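Local coordinates for protein type I modular polyketide synthase (PDB 6IYR) that probably selects a malonyl-type extender unit from its coenzyme A thioester and loads it onto the acyl carrier protein during salinomycin assembly, at residues A[240-252]-A[327-341]. Sequence-based numbering, arbitrary orientation.
Sequences KVSALRAKALLAL and VEHIRAEVLSALSGI. With PO4 (phosphate ion), chain B.
Ala248 turns its methyl group into the opposing helix, where the carboxylate of Glu333 lies over it (CB to OE1 3.5 Å) and CG2 of Val334 closes in beside it. Glu333 gets there with an extended chain, CG trans to its own backbone nitrogen (chi1 -178°), and its two oxygens are then bridged by water to the facing helix. One water donates to Glu333 OE1 and to the carbonyl of Leu244; a second donates to Ala248 O, 2.8 Å away, and to Glu333 OE2, an unusually short approach. With no direct hydrogen bond between the segments, these two waters give a polar link across an otherwise largely apolar seam. Ile330, at the N-cap of helix 331-337, sets CG2 3.6 Å from Ala248 O and brings CD1 against the Ala248 methyl and Leu249 CD2. Helices 240-248 and 331-337 pack nearly antiparallel within the acyltransferase domain, their axes 9.7 Å apart at closest approach and 160° between directions. At the other end Leu338 fits CD1 against Leu244 CB (3.9 Å), while Val241 CG2 meets Leu338 CG and Ile341 CD1, crossing both side chains at about a right angle. Lys240 stretches along this end, its CD on Ile341 CG2 and its CE 3.6 Å from Ala337 O. Arg245 instead leads its guanidinium away from the seam: NH1 donates a long, bent bond (3.2 Å, 145°) to O2 of a phosphate ion, probably from the crystallisation liquor, and NH2 bonds Asn372 and, weakly, Ser220 of a probable nucleophile elbow. Beyond Ala248, Leu252 CD2 reaches the His329 ring at its edge, 3.9 Å from CD2 of the histidine.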
loop_
_atom_site.group_PDB
_atom_site.type_symbol
_atom_site.label_atom_id
_atom_site.label_comp_id
_atom_site.label_asym_id
_atom_site.label_seq_id
_atom_site.Cartn_x
_atom_site.Cartn_y
_atom_site.Cartn_z
ATOM N N LYS A 240 -9.627 -11.874 -13.115
ATOM C CA LYS A 240 -9.233 -13.094 -13.742
ATOM C C LYS A 240 -7.698 -13.321 -13.595
ATOM O O LYS A 240 -7.278 -14.380 -13.166
ATOM C CB LYS A 240 -9.666 -13.068 -15.202
ATOM C CG LYS A 240 -9.335 -14.308 -15.992
ATOM C CD LYS A 240 -9.733 -14.058 -17.455
ATOM C CE LYS A 240 -9.878 -15.342 -18.243
ATOM N NZ LYS A 240 -10.676 -15.133 -19.479
ATOM N N VAL A 241 -6.883 -12.334 -13.931
ATOM C CA VAL A 241 -5.422 -12.475 -13.771
ATOM C C VAL A 241 -5.069 -12.823 -12.333
ATOM O O VAL A 241 -4.342 -13.791 -12.098
ATOM C CB VAL A 241 -4.660 -11.222 -14.201
ATOM C CG1 VAL A 241 -3.160 -11.364 -13.952
ATOM C CG2 VAL A 241 -4.877 -10.957 -15.689
ATOM N N SER A 242 -5.769 -12.202 -11.378
ATOM C CA SER A 242 -5.426 -12.388 -9.981
ATOM C C SER A 242 -5.736 -13.809 -9.556
ATOM O O SER A 242 -4.887 -14.487 -8.985
ATOM C CB SER A 242 -6.172 -11.396 -9.076
ATOM O OG SER A 242 -5.882 -11.702 -7.713
ATOM N N ALA A 243 -6.935 -14.259 -9.888
ATOM C CA ALA A 243 -7.437 -15.508 -9.415
ATOM C C ALA A 243 -6.763 -16.674 -10.127
ATOM O O ALA A 243 -6.499 -17.717 -9.528
ATOM C CB ALA A 243 -8.925 -15.567 -9.626
ATOM N N LEU A 244 -6.558 -16.527 -11.423
ATOM C CA LEU A 244 -6.112 -17.665 -12.238
ATOM C C LEU A 244 -4.584 -17.801 -12.159
ATOM O O LEU A 244 -4.023 -18.898 -12.143
ATOM C CB LEU A 244 -6.583 -17.470 -13.690
ATOM C CG LEU A 244 -7.882 -18.165 -14.093
ATOM C CD1 LEU A 244 -8.896 -18.411 -12.999
ATOM C CD2 LEU A 244 -8.531 -17.617 -15.347
ATOM N N ARG A 245 -3.894 -16.692 -11.986
ATOM C CA ARG A 245 -2.464 -16.795 -11.735
ATOM C C ARG A 245 -2.183 -17.418 -10.379
ATOM O O ARG A 245 -1.271 -18.234 -10.264
ATOM C CB ARG A 245 -1.855 -15.430 -11.845
ATOM C CG ARG A 245 -0.360 -15.310 -11.705
ATOM C CD ARG A 245 -0.180 -14.247 -10.664
ATOM N NE ARG A 245 1.021 -13.453 -10.754
ATOM C CZ ARG A 245 1.722 -13.156 -9.662
ATOM N NH1 ARG A 245 1.420 -13.738 -8.457
ATOM N NH2 ARG A 245 2.743 -12.330 -9.772
ATOM N N ALA A 246 -3.022 -17.111 -9.385
ATOM C CA ALA A 246 -2.887 -17.673 -8.051
ATOM C C ALA A 246 -3.193 -19.160 -8.036
ATOM O O ALA A 246 -2.508 -19.953 -7.359
ATOM C CB ALA A 246 -3.788 -16.955 -7.054
ATOM N N LYS A 247 -4.176 -19.566 -8.822
ATOM C CA LYS A 247 -4.429 -20.987 -8.920
ATOM C C LYS A 247 -3.235 -21.733 -9.515
ATOM O O LYS A 247 -2.942 -22.831 -9.107
ATOM C CB LYS A 247 -5.654 -21.278 -9.766
ATOM C CG LYS A 247 -6.945 -20.955 -9.051
ATOM C CD LYS A 247 -8.090 -21.731 -9.646
ATOM C CE LYS A 247 -9.251 -20.826 -9.944
ATOM N NZ LYS A 247 -9.930 -20.525 -8.663
ATOM N N ALA A 248 -2.628 -21.187 -10.561
ATOM C CA ALA A 248 -1.517 -21.893 -11.222
ATOM C C ALA A 248 -0.393 -22.087 -10.218
ATOM O O ALA A 248 0.216 -23.167 -10.139
ATOM C CB ALA A 248 -1.032 -21.104 -12.426
ATOM N N LEU A 249 -0.184 -21.067 -9.387
ATOM C CA LEU A 249 0.799 -21.107 -8.313
ATOM C C LEU A 249 0.638 -22.210 -7.278
ATOM O O LEU A 249 1.549 -22.486 -6.507
ATOM C CB LEU A 249 0.798 -19.783 -7.536
ATOM C CG LEU A 249 1.783 -18.724 -8.018
ATOM C CD1 LEU A 249 1.689 -17.459 -7.177
ATOM C CD2 LEU A 249 3.218 -19.230 -8.052
ATOM N N LEU A 250 -0.562 -22.735 -7.159
ATOM C CA LEU A 250 -0.787 -23.896 -6.333
ATOM C C LEU A 250 0.237 -24.988 -6.601
ATOM O O LEU A 250 0.611 -25.729 -5.687
ATOM C CB LEU A 250 -2.161 -24.445 -6.625
ATOM C CG LEU A 250 -3.362 -24.122 -5.749
ATOM C CD1 LEU A 250 -3.085 -23.247 -4.572
ATOM C CD2 LEU A 250 -4.597 -23.726 -6.523
ATOM N N ALA A 251 0.730 -25.070 -7.830
ATOM C CA ALA A 251 1.632 -26.164 -8.193
ATOM C C ALA A 251 3.004 -25.908 -7.647
ATOM O O ALA A 251 3.859 -26.768 -7.759
ATOM C CB ALA A 251 1.711 -26.297 -9.710
ATOM N N LEU A 252 3.275 -24.688 -7.191
ATOM C CA LEU A 252 4.585 -24.378 -6.616
ATOM C C LEU A 252 4.624 -24.360 -5.104
ATOM O O LEU A 252 5.714 -24.295 -4.500
ATOM C CB LEU A 252 5.130 -23.049 -7.133
ATOM C CG LEU A 252 5.425 -22.937 -8.623
ATOM C CD1 LEU A 252 6.356 -21.752 -8.822
ATOM C CD2 LEU A 252 6.007 -24.199 -9.203
ATOM N N VAL A 327 9.108 -21.072 -11.749
ATOM C CA VAL A 327 7.900 -20.569 -12.403
ATOM C C VAL A 327 7.756 -21.121 -13.844
ATOM O O VAL A 327 6.662 -21.143 -14.424
ATOM C CB VAL A 327 7.971 -19.001 -12.403
ATOM C CG1 VAL A 327 6.885 -18.397 -13.243
ATOM C CG2 VAL A 327 7.840 -18.496 -10.963
ATOM N N GLU A 328 8.858 -21.587 -14.423
ATOM C CA GLU A 328 8.808 -22.131 -15.814
ATOM C C GLU A 328 7.843 -23.269 -15.896
ATOM O O GLU A 328 7.160 -23.443 -16.885
ATOM C CB GLU A 328 10.201 -22.586 -16.290
ATOM C CG GLU A 328 11.069 -21.383 -16.660
ATOM C CD GLU A 328 12.585 -21.625 -16.625
ATOM O OE1 GLU A 328 13.044 -22.756 -16.334
ATOM O OE2 GLU A 328 13.332 -20.649 -16.882
ATOM N N HIS A 329 7.698 -23.981 -14.794
ATOM C CA HIS A 329 6.800 -25.125 -14.733
ATOM C C HIS A 329 5.318 -24.751 -14.949
ATOM O O HIS A 329 4.529 -25.577 -15.358
ATOM C CB HIS A 329 7.032 -25.797 -13.375
ATOM C CG HIS A 329 5.998 -26.798 -12.982
ATOM N ND1 HIS A 329 5.928 -28.053 -13.558
ATOM C CD2 HIS A 329 5.197 -26.846 -11.888
ATOM C CE1 HIS A 329 5.009 -28.772 -12.930
ATOM N NE2 HIS A 329 4.557 -28.062 -11.907
ATOM N N ILE A 330 4.912 -23.521 -14.665
ATOM C CA ILE A 330 3.511 -23.164 -14.897
ATOM C C ILE A 330 3.344 -22.136 -16.031
ATOM O O ILE A 330 2.265 -21.546 -16.234
ATOM C CB ILE A 330 2.844 -22.615 -13.618
ATOM C CG1 ILE A 330 3.676 -21.423 -13.072
ATOM C CG2 ILE A 330 2.714 -23.731 -12.609
ATOM C CD1 ILE A 330 2.981 -20.587 -11.999
ATOM N N ARG A 331 4.408 -21.904 -16.768
ATOM C CA ARG A 331 4.338 -20.918 -17.843
ATOM C C ARG A 331 3.195 -21.180 -18.809
ATOM O O ARG A 331 2.434 -20.259 -19.158
ATOM C CB ARG A 331 5.647 -20.889 -18.591
ATOM C CG ARG A 331 5.649 -19.927 -19.756
ATOM C CD ARG A 331 6.832 -20.209 -20.661
ATOM N NE ARG A 331 7.372 -18.949 -21.150
ATOM C CZ ARG A 331 7.089 -18.380 -22.321
ATOM N NH1 ARG A 331 7.584 -17.172 -22.594
ATOM N NH2 ARG A 331 6.352 -19.010 -23.231
ATOM N N ALA A 332 3.117 -22.391 -19.344
ATOM C CA ALA A 332 2.125 -22.634 -20.402
ATOM C C ALA A 332 0.716 -22.462 -19.838
ATOM O O ALA A 332 -0.160 -21.919 -20.487
ATOM C CB ALA A 332 2.299 -24.013 -21.010
ATOM N N GLU A 333 0.503 -22.930 -18.615
ATOM C CA GLU A 333 -0.772 -22.770 -17.968
ATOM C C GLU A 333 -1.130 -21.290 -17.816
ATOM O O GLU A 333 -2.260 -20.891 -18.103
ATOM C CB GLU A 333 -0.783 -23.499 -16.599
ATOM C CG GLU A 333 -2.129 -23.385 -15.903
ATOM C CD GLU A 333 -2.158 -23.954 -14.485
ATOM O OE1 GLU A 333 -3.122 -23.645 -13.745
ATOM O OE2 GLU A 333 -1.207 -24.648 -14.087
ATOM N N VAL A 334 -0.189 -20.469 -17.374
ATOM C CA VAL A 334 -0.475 -19.042 -17.156
ATOM C C VAL A 334 -0.804 -18.354 -18.481
ATOM O O VAL A 334 -1.858 -17.697 -18.638
ATOM C CB VAL A 334 0.713 -18.309 -16.466
ATOM C CG1 VAL A 334 0.521 -16.796 -16.503
ATOM C CG2 VAL A 334 0.837 -18.778 -15.029
ATOM N N LEU A 335 0.018 -18.640 -19.476
ATOM C CA LEU A 335 -0.182 -18.087 -20.807
ATOM C C LEU A 335 -1.525 -18.481 -21.374
ATOM O O LEU A 335 -2.226 -17.665 -21.989
ATOM C CB LEU A 335 0.920 -18.550 -21.733
ATOM C CG LEU A 335 2.289 -18.007 -21.393
ATOM C CD1 LEU A 335 3.290 -18.565 -22.402
ATOM C CD2 LEU A 335 2.288 -16.494 -21.415
ATOM N N SER A 336 -1.930 -19.716 -21.125
ATOM C CA SER A 336 -3.190 -20.181 -21.675
ATOM C C SER A 336 -4.418 -19.670 -20.877
ATOM O O SER A 336 -5.413 -19.225 -21.468
ATOM C CB SER A 336 -3.184 -21.690 -21.739
ATOM O OG SER A 336 -4.439 -22.163 -22.104
ATOM N N ALA A 337 -4.329 -19.703 -19.548
ATOM C CA ALA A 337 -5.419 -19.231 -18.681
ATOM C C ALA A 337 -5.818 -17.785 -19.015
ATOM O O ALA A 337 -6.979 -17.419 -18.909
ATOM C CB ALA A 337 -4.999 -19.315 -17.214
ATOM N N LEU A 338 -4.828 -16.960 -19.295
ATOM C CA LEU A 338 -5.015 -15.536 -19.502
ATOM C C LEU A 338 -5.011 -15.079 -20.979
ATOM O O LEU A 338 -4.888 -13.888 -21.263
ATOM C CB LEU A 338 -3.875 -14.790 -18.819
ATOM C CG LEU A 338 -3.963 -14.538 -17.323
ATOM C CD1 LEU A 338 -4.990 -15.373 -16.596
ATOM C CD2 LEU A 338 -2.600 -14.645 -16.720
ATOM N N SER A 339 -5.161 -15.994 -21.918
ATOM C CA SER A 339 -5.081 -15.603 -23.325
ATOM C C SER A 339 -6.187 -14.610 -23.705
ATOM O O SER A 339 -6.039 -13.868 -24.669
ATOM C CB SER A 339 -5.181 -16.823 -24.233
ATOM O OG SER A 339 -6.460 -17.406 -24.071
ATOM N N GLY A 340 -7.299 -14.627 -22.979
ATOM C CA GLY A 340 -8.471 -13.860 -23.383
ATOM C C GLY A 340 -8.575 -12.440 -22.857
ATOM O O GLY A 340 -9.480 -11.722 -23.241
ATOM N N ILE A 341 -7.686 -12.003 -21.972
ATOM C CA ILE A 341 -7.852 -10.660 -21.424
ATOM C C ILE A 341 -7.630 -9.614 -22.517
ATOM O O ILE A 341 -6.912 -9.868 -23.476
ATOM C CB ILE A 341 -6.916 -10.396 -20.211
ATOM C CG1 ILE A 341 -5.448 -10.572 -20.595
ATOM C CG2 ILE A 341 -7.242 -11.362 -19.085
ATOM C CD1 ILE A 341 -4.477 -10.258 -19.454
HETATM P P PO4 B . 4.015 -12.978 -5.400
HETATM O O1 PO4 B . 3.902 -12.846 -3.894
HETATM O O2 PO4 B . 3.539 -14.270 -6.088
HETATM O O3 PO4 B . 3.160 -11.825 -5.901
HETATM O O4 PO4 B . 5.490 -12.896 -5.688
HETATM O O HOH W 1 -4.680 -21.316 -13.759
HETATM O O HOH W 2 -0.812 -25.273 -11.664
#